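Local coordinates for CIR protein (Plasmodium chabaudi chabaudi, PDB 6ZYV) that is of unknown function but belongs to the PIR variant antigen family, whose ectodomains are probably displayed on parasite-infected red blood cells, at residues 14-26 against 30-42. The protein carries 5 engineered substitutions. Sequence-based numbering, arbitrary orientation.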
loop_
_atom_site.group_PDB
_atom_site.type_symbol
_atom_site.label_atom_id
_atom_site.label_comp_id
_atom_site.label_asym_id
_atom_site.label_seq_id
_atom_site.Cartn_x
_atom_site.Cartn_y
_atom_site.Cartn_z
ATOM N N ASP A 14 -2.889 -3.373 7.932
ATOM C CA ASP A 14 -1.719 -4.208 7.671
ATOM C C ASP A 14 -0.488 -3.391 7.355
ATOM O O ASP A 14 0.583 -3.696 7.873
ATOM C CB ASP A 14 -1.996 -5.229 6.554
ATOM C CG ASP A 14 -3.113 -6.202 6.874
ATOM O OD1 ASP A 14 -3.396 -6.402 8.072
ATOM O OD2 ASP A 14 -3.738 -6.727 5.917
ATOM N N ILE A 15 -0.642 -2.317 6.564
ATOM C CA ILE A 15 0.495 -1.460 6.237
ATOM C C ILE A 15 1.046 -0.809 7.506
ATOM O O ILE A 15 2.260 -0.858 7.740
ATOM C CB ILE A 15 0.157 -0.420 5.121
ATOM C CG1 ILE A 15 -0.035 -1.116 3.766
ATOM C CG2 ILE A 15 1.231 0.645 5.035
ATOM C CD1 ILE A 15 -0.501 -0.234 2.635
ATOM N N LYS A 16 0.153 -0.291 8.375
ATOM C CA LYS A 16 0.618 0.293 9.637
ATOM C C LYS A 16 1.392 -0.722 10.498
ATOM O O LYS A 16 2.463 -0.407 11.042
ATOM C CB LYS A 16 -0.515 0.948 10.445
ATOM C CG LYS A 16 -0.001 1.584 11.754
ATOM C CD LYS A 16 -0.133 3.111 11.776
ATOM C CE LYS A 16 0.198 3.754 13.111
ATOM N NZ LYS A 16 1.628 3.541 13.469
ATOM N N LYS A 17 0.878 -1.959 10.570
ATOM C CA LYS A 17 1.514 -3.037 11.332
ATOM C C LYS A 17 2.951 -3.306 10.817
ATOM O O LYS A 17 3.899 -3.269 11.605
ATOM C CB LYS A 17 0.650 -4.322 11.266
ATOM C CG LYS A 17 0.133 -4.805 12.615
ATOM C CD LYS A 17 -0.968 -5.893 12.490
ATOM C CE LYS A 17 -2.215 -5.446 11.720
ATOM N NZ LYS A 17 -3.079 -6.595 11.274
ATOM N N ILE A 18 3.124 -3.487 9.486
ATOM C CA ILE A 18 4.447 -3.742 8.944
ATOM C C ILE A 18 5.365 -2.508 9.055
ATOM O O ILE A 18 6.552 -2.673 9.328
ATOM C CB ILE A 18 4.434 -4.358 7.514
ATOM C CG1 ILE A 18 5.799 -4.973 7.171
ATOM C CG2 ILE A 18 3.997 -3.362 6.448
ATOM C CD1 ILE A 18 6.318 -5.960 8.217
ATOM N N ASP A 19 4.825 -1.289 8.918
ATOM C CA ASP A 19 5.615 -0.072 9.071
ATOM C C ASP A 19 6.293 -0.000 10.444
ATOM O O ASP A 19 7.515 0.180 10.517
ATOM C CB ASP A 19 4.749 1.186 8.863
ATOM C CG ASP A 19 4.705 1.717 7.453
ATOM O OD1 ASP A 19 5.560 1.318 6.648
ATOM O OD2 ASP A 19 3.796 2.530 7.147
ATOM N N ASP A 20 5.520 -0.161 11.526
ATOM C CA ASP A 20 6.077 -0.097 12.869
ATOM C C ASP A 20 7.127 -1.185 13.123
ATOM O O ASP A 20 8.047 -0.968 13.912
ATOM C CB ASP A 20 4.947 -0.170 13.912
ATOM C CG ASP A 20 3.872 0.894 13.719
ATOM O OD1 ASP A 20 4.169 1.933 13.087
ATOM O OD2 ASP A 20 2.730 0.682 14.190
ATOM N N CYS A 21 7.035 -2.324 12.435
ATOM C CA CYS A 21 7.934 -3.438 12.671
ATOM C C CYS A 21 9.096 -3.551 11.743
ATOM O O CYS A 21 9.780 -4.565 11.837
ATOM C CB CYS A 21 7.150 -4.740 12.679
ATOM S SG CYS A 21 6.311 -5.078 14.238
ATOM N N LEU A 22 9.338 -2.584 10.848
ATOM C CA LEU A 22 10.396 -2.757 9.859
ATOM C C LEU A 22 11.826 -2.851 10.446
ATOM O O LEU A 22 12.713 -3.392 9.778
ATOM C CB LEU A 22 10.310 -1.717 8.745
ATOM C CG LEU A 22 10.430 -2.275 7.316
ATOM C CD1 LEU A 22 9.550 -3.514 7.085
ATOM C CD2 LEU A 22 10.088 -1.229 6.306
ATOM N N GLN A 23 12.041 -2.385 11.688
ATOM C CA GLN A 23 13.330 -2.498 12.389
ATOM C C GLN A 23 14.523 -1.828 11.680
ATOM O O GLN A 23 15.672 -2.039 12.079
ATOM C CB GLN A 23 13.653 -3.977 12.697
ATOM C CG GLN A 23 13.457 -4.374 14.154
ATOM C CD GLN A 23 12.016 -4.313 14.578
ATOM O OE1 GLN A 23 11.564 -3.333 15.185
ATOM N NE2 GLN A 23 11.261 -5.365 14.270
ATOM N N ILE A 24 14.263 -1.020 10.651
ATOM C CA ILE A 24 15.322 -0.333 9.923
ATOM C C ILE A 24 15.594 1.019 10.563
ATOM O O ILE A 24 14.696 1.854 10.661
ATOM C CB ILE A 24 14.972 -0.214 8.422
ATOM C CG1 ILE A 24 14.883 -1.601 7.782
ATOM C CG2 ILE A 24 15.972 0.669 7.685
ATOM C CD1 ILE A 24 14.135 -1.601 6.614
ATOM N N ASP A 25 16.830 1.207 11.027
ATOM C CA ASP A 25 17.351 2.407 11.686
ATOM C C ASP A 25 17.005 3.733 10.976
ATOM O O ASP A 25 16.547 4.678 11.622
ATOM C CB ASP A 25 18.883 2.282 11.900
ATOM C CG ASP A 25 19.656 1.621 10.755
ATOM O OD1 ASP A 25 19.423 0.413 10.497
ATOM O OD2 ASP A 25 20.500 2.312 10.124
ATOM N N THR A 26 17.218 3.787 9.652
ATOM C CA THR A 26 16.969 4.973 8.835
ATOM C C THR A 26 15.477 5.282 8.655
ATOM O O THR A 26 15.113 6.437 8.438
ATOM C CB THR A 26 17.700 4.845 7.497
ATOM O OG1 THR A 26 17.110 3.791 6.737
ATOM C CG2 THR A 26 19.182 4.565 7.674
ATOM N N GLY A 30 7.378 3.966 14.060
ATOM C CA GLY A 30 6.880 3.514 15.351
ATOM C C GLY A 30 7.574 2.290 15.921
ATOM O O GLY A 30 8.558 1.798 15.359
ATOM N N VAL A 31 7.060 1.796 17.064
ATOM C CA VAL A 31 7.595 0.631 17.774
ATOM C C VAL A 31 6.902 -0.647 17.323
ATOM O O VAL A 31 5.687 -0.666 17.127
ATOM C CB VAL A 31 7.534 0.804 19.312
ATOM C CG1 VAL A 31 8.261 -0.330 20.028
ATOM C CG2 VAL A 31 8.127 2.135 19.721
ATOM N N CYS A 32 7.685 -1.708 17.139
ATOM C CA CYS A 32 7.187 -2.990 16.682
ATOM C C CYS A 32 6.330 -3.699 17.721
ATOM O O CYS A 32 6.832 -4.091 18.778
ATOM C CB CYS A 32 8.339 -3.872 16.217
ATOM S SG CYS A 32 7.821 -5.472 15.555
ATOM N N SER A 33 5.048 -3.906 17.389
ATOM C CA SER A 33 4.082 -4.592 18.241
ATOM C C SER A 33 4.369 -6.104 18.395
ATOM O O SER A 33 3.870 -6.729 19.328
ATOM C CB SER A 33 2.681 -4.396 17.680
ATOM O OG SER A 33 2.610 -4.890 16.352
ATOM N N ASP A 34 5.145 -6.690 17.488
ATOM C CA ASP A 34 5.481 -8.110 17.547
ATOM C C ASP A 34 6.804 -8.330 16.810
ATOM O O ASP A 34 6.852 -8.224 15.587
ATOM C CB ASP A 34 4.352 -8.947 16.917
ATOM C CG ASP A 34 4.600 -10.445 16.851
ATOM O OD1 ASP A 34 5.448 -10.940 17.613
ATOM O OD2 ASP A 34 3.956 -11.120 16.016
ATOM N N ASP A 35 7.870 -8.643 17.549
ATOM C CA ASP A 35 9.202 -8.861 16.977
ATOM C C ASP A 35 9.296 -10.047 16.022
ATOM O O ASP A 35 10.243 -10.116 15.244
ATOM C CB ASP A 35 10.244 -9.006 18.091
ATOM C CG ASP A 35 10.465 -7.742 18.895
ATOM O OD1 ASP A 35 10.132 -6.642 18.386
ATOM O OD2 ASP A 35 10.987 -7.847 20.023
ATOM N N THR A 36 8.339 -10.973 16.080
ATOM C CA THR A 36 8.353 -12.143 15.214
ATOM C C THR A 36 7.386 -12.052 14.028
ATOM O O THR A 36 7.334 -13.000 13.251
ATOM C CB THR A 36 8.100 -13.401 16.059
ATOM O OG1 THR A 36 6.844 -13.263 16.737
ATOM C CG2 THR A 36 9.209 -13.652 17.078
ATOM N N LEU A 37 6.652 -10.922 13.871
ATOM C CA LEU A 37 5.625 -10.675 12.845
ATOM C C LEU A 37 5.915 -11.261 11.458
ATOM O O LEU A 37 5.103 -12.026 10.933
ATOM C CB LEU A 37 5.332 -9.171 12.716
ATOM C CG LEU A 37 4.145 -8.803 11.839
ATOM C CD1 LEU A 37 2.854 -8.947 12.605
ATOM C CD2 LEU A 37 4.267 -7.390 11.342
ATOM N N TYR A 38 7.071 -10.911 10.866
ATOM C CA TYR A 38 7.421 -11.396 9.541
ATOM C C TYR A 38 8.537 -12.417 9.540
ATOM O O TYR A 38 8.989 -12.768 8.466
ATOM C CB TYR A 38 7.755 -10.222 8.590
ATOM C CG TYR A 38 8.841 -9.295 9.099
ATOM C CD1 TYR A 38 10.182 -9.632 8.986
ATOM C CD2 TYR A 38 8.525 -8.091 9.703
ATOM C CE1 TYR A 38 11.181 -8.789 9.458
ATOM C CE2 TYR A 38 9.515 -7.238 10.177
ATOM C CZ TYR A 38 10.843 -7.587 10.051
ATOM O OH TYR A 38 11.820 -6.732 10.517
ATOM N N SER A 39 8.976 -12.913 10.715
ATOM C CA SER A 39 10.089 -13.860 10.823
ATOM C C SER A 39 9.935 -15.100 9.942
ATOM O O SER A 39 10.920 -15.555 9.360
ATOM C CB SER A 39 10.352 -14.251 12.272
ATOM O OG SER A 39 9.267 -14.955 12.851
ATOM N N ASP A 40 8.694 -15.592 9.780
ATOM C CA ASP A 40 8.374 -16.734 8.912
ATOM C C ASP A 40 8.741 -16.490 7.445
ATOM O O ASP A 40 8.879 -17.443 6.687
ATOM C CB ASP A 40 6.863 -17.032 8.970
ATOM C CG ASP A 40 6.391 -17.767 10.227
ATOM O OD1 ASP A 40 7.119 -18.687 10.693
ATOM O OD2 ASP A 40 5.283 -17.430 10.734
ATOM N N TYR A 41 8.850 -15.216 7.034
ATOM C CA TYR A 41 9.111 -14.815 5.654
ATOM C C TYR A 41 10.519 -14.257 5.409
ATOM O O TYR A 41 10.789 -13.772 4.315
ATOM C CB TYR A 41 8.031 -13.837 5.174
ATOM C CG TYR A 41 6.636 -14.362 5.437
ATOM C CD1 TYR A 41 6.193 -15.535 4.844
ATOM C CD2 TYR A 41 5.812 -13.759 6.371
ATOM C CE1 TYR A 41 4.940 -16.062 5.128
ATOM C CE2 TYR A 41 4.541 -14.252 6.636
ATOM C CZ TYR A 41 4.110 -15.414 6.016
ATOM O OH TYR A 41 2.876 -15.962 6.279
ATOM N N CYS A 42 11.415 -14.356 6.395
ATOM C CA CYS A 42 12.802 -13.911 6.283
ATOM C C CYS A 42 13.547 -14.776 5.262
ATOM O O CYS A 42 13.318 -15.985 5.198
ATOM C CB CYS A 42 13.485 -13.957 7.649
ATOM S SG CYS A 42 13.038 -12.590 8.753
HETATM O O HOH W 1 3.778 -3.448 14.356
#
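The ring of Tyr38 meets Cys21 and Ile18 at the end of helix 8-20. At the ring edge, in its plane, lies Cys21 O, which accepts a hydrogen bond from Tyr38 OH (3.3 Å) in the carbonyl plane. CD1 of Ile18 comes in obliquely, 3.4 Å from Tyr38 CD2, with the two side chains crossing at about a right angle. Tyrosine suits this place because its apolar ring packs on isoleucine while its hydroxyl donates to a backbone carbonyl just past the helix. A chi1 of -171° swings Leu37 CG away from its own backbone N, and the branched apolar end suits two neighbours at once: CD2 lies 4.0 Å from Ile18 CD1 and also packs against CB of Cys21.

Beside this apolar patch the disulfide Cys21-Cys32 bridges the two segments, its chi3 of 87° close to the unstrained right angle. The amide of Gln23 lies alongside, OE1 3.4 Å from Cys32 CB. Between helix and loop, a water donates to Lys17 O and is hydrogen-bonded to Ser33 OG (2.7 Å), a small hydroxyl suited to the partly solvated margin. Further along, Cys42 is bonded to Cys52.

A covalent link, one direct hydrogen bond and a water bridge thus pin a loop without regular strands to the helix end, in an ectodomain that holds several disulfides.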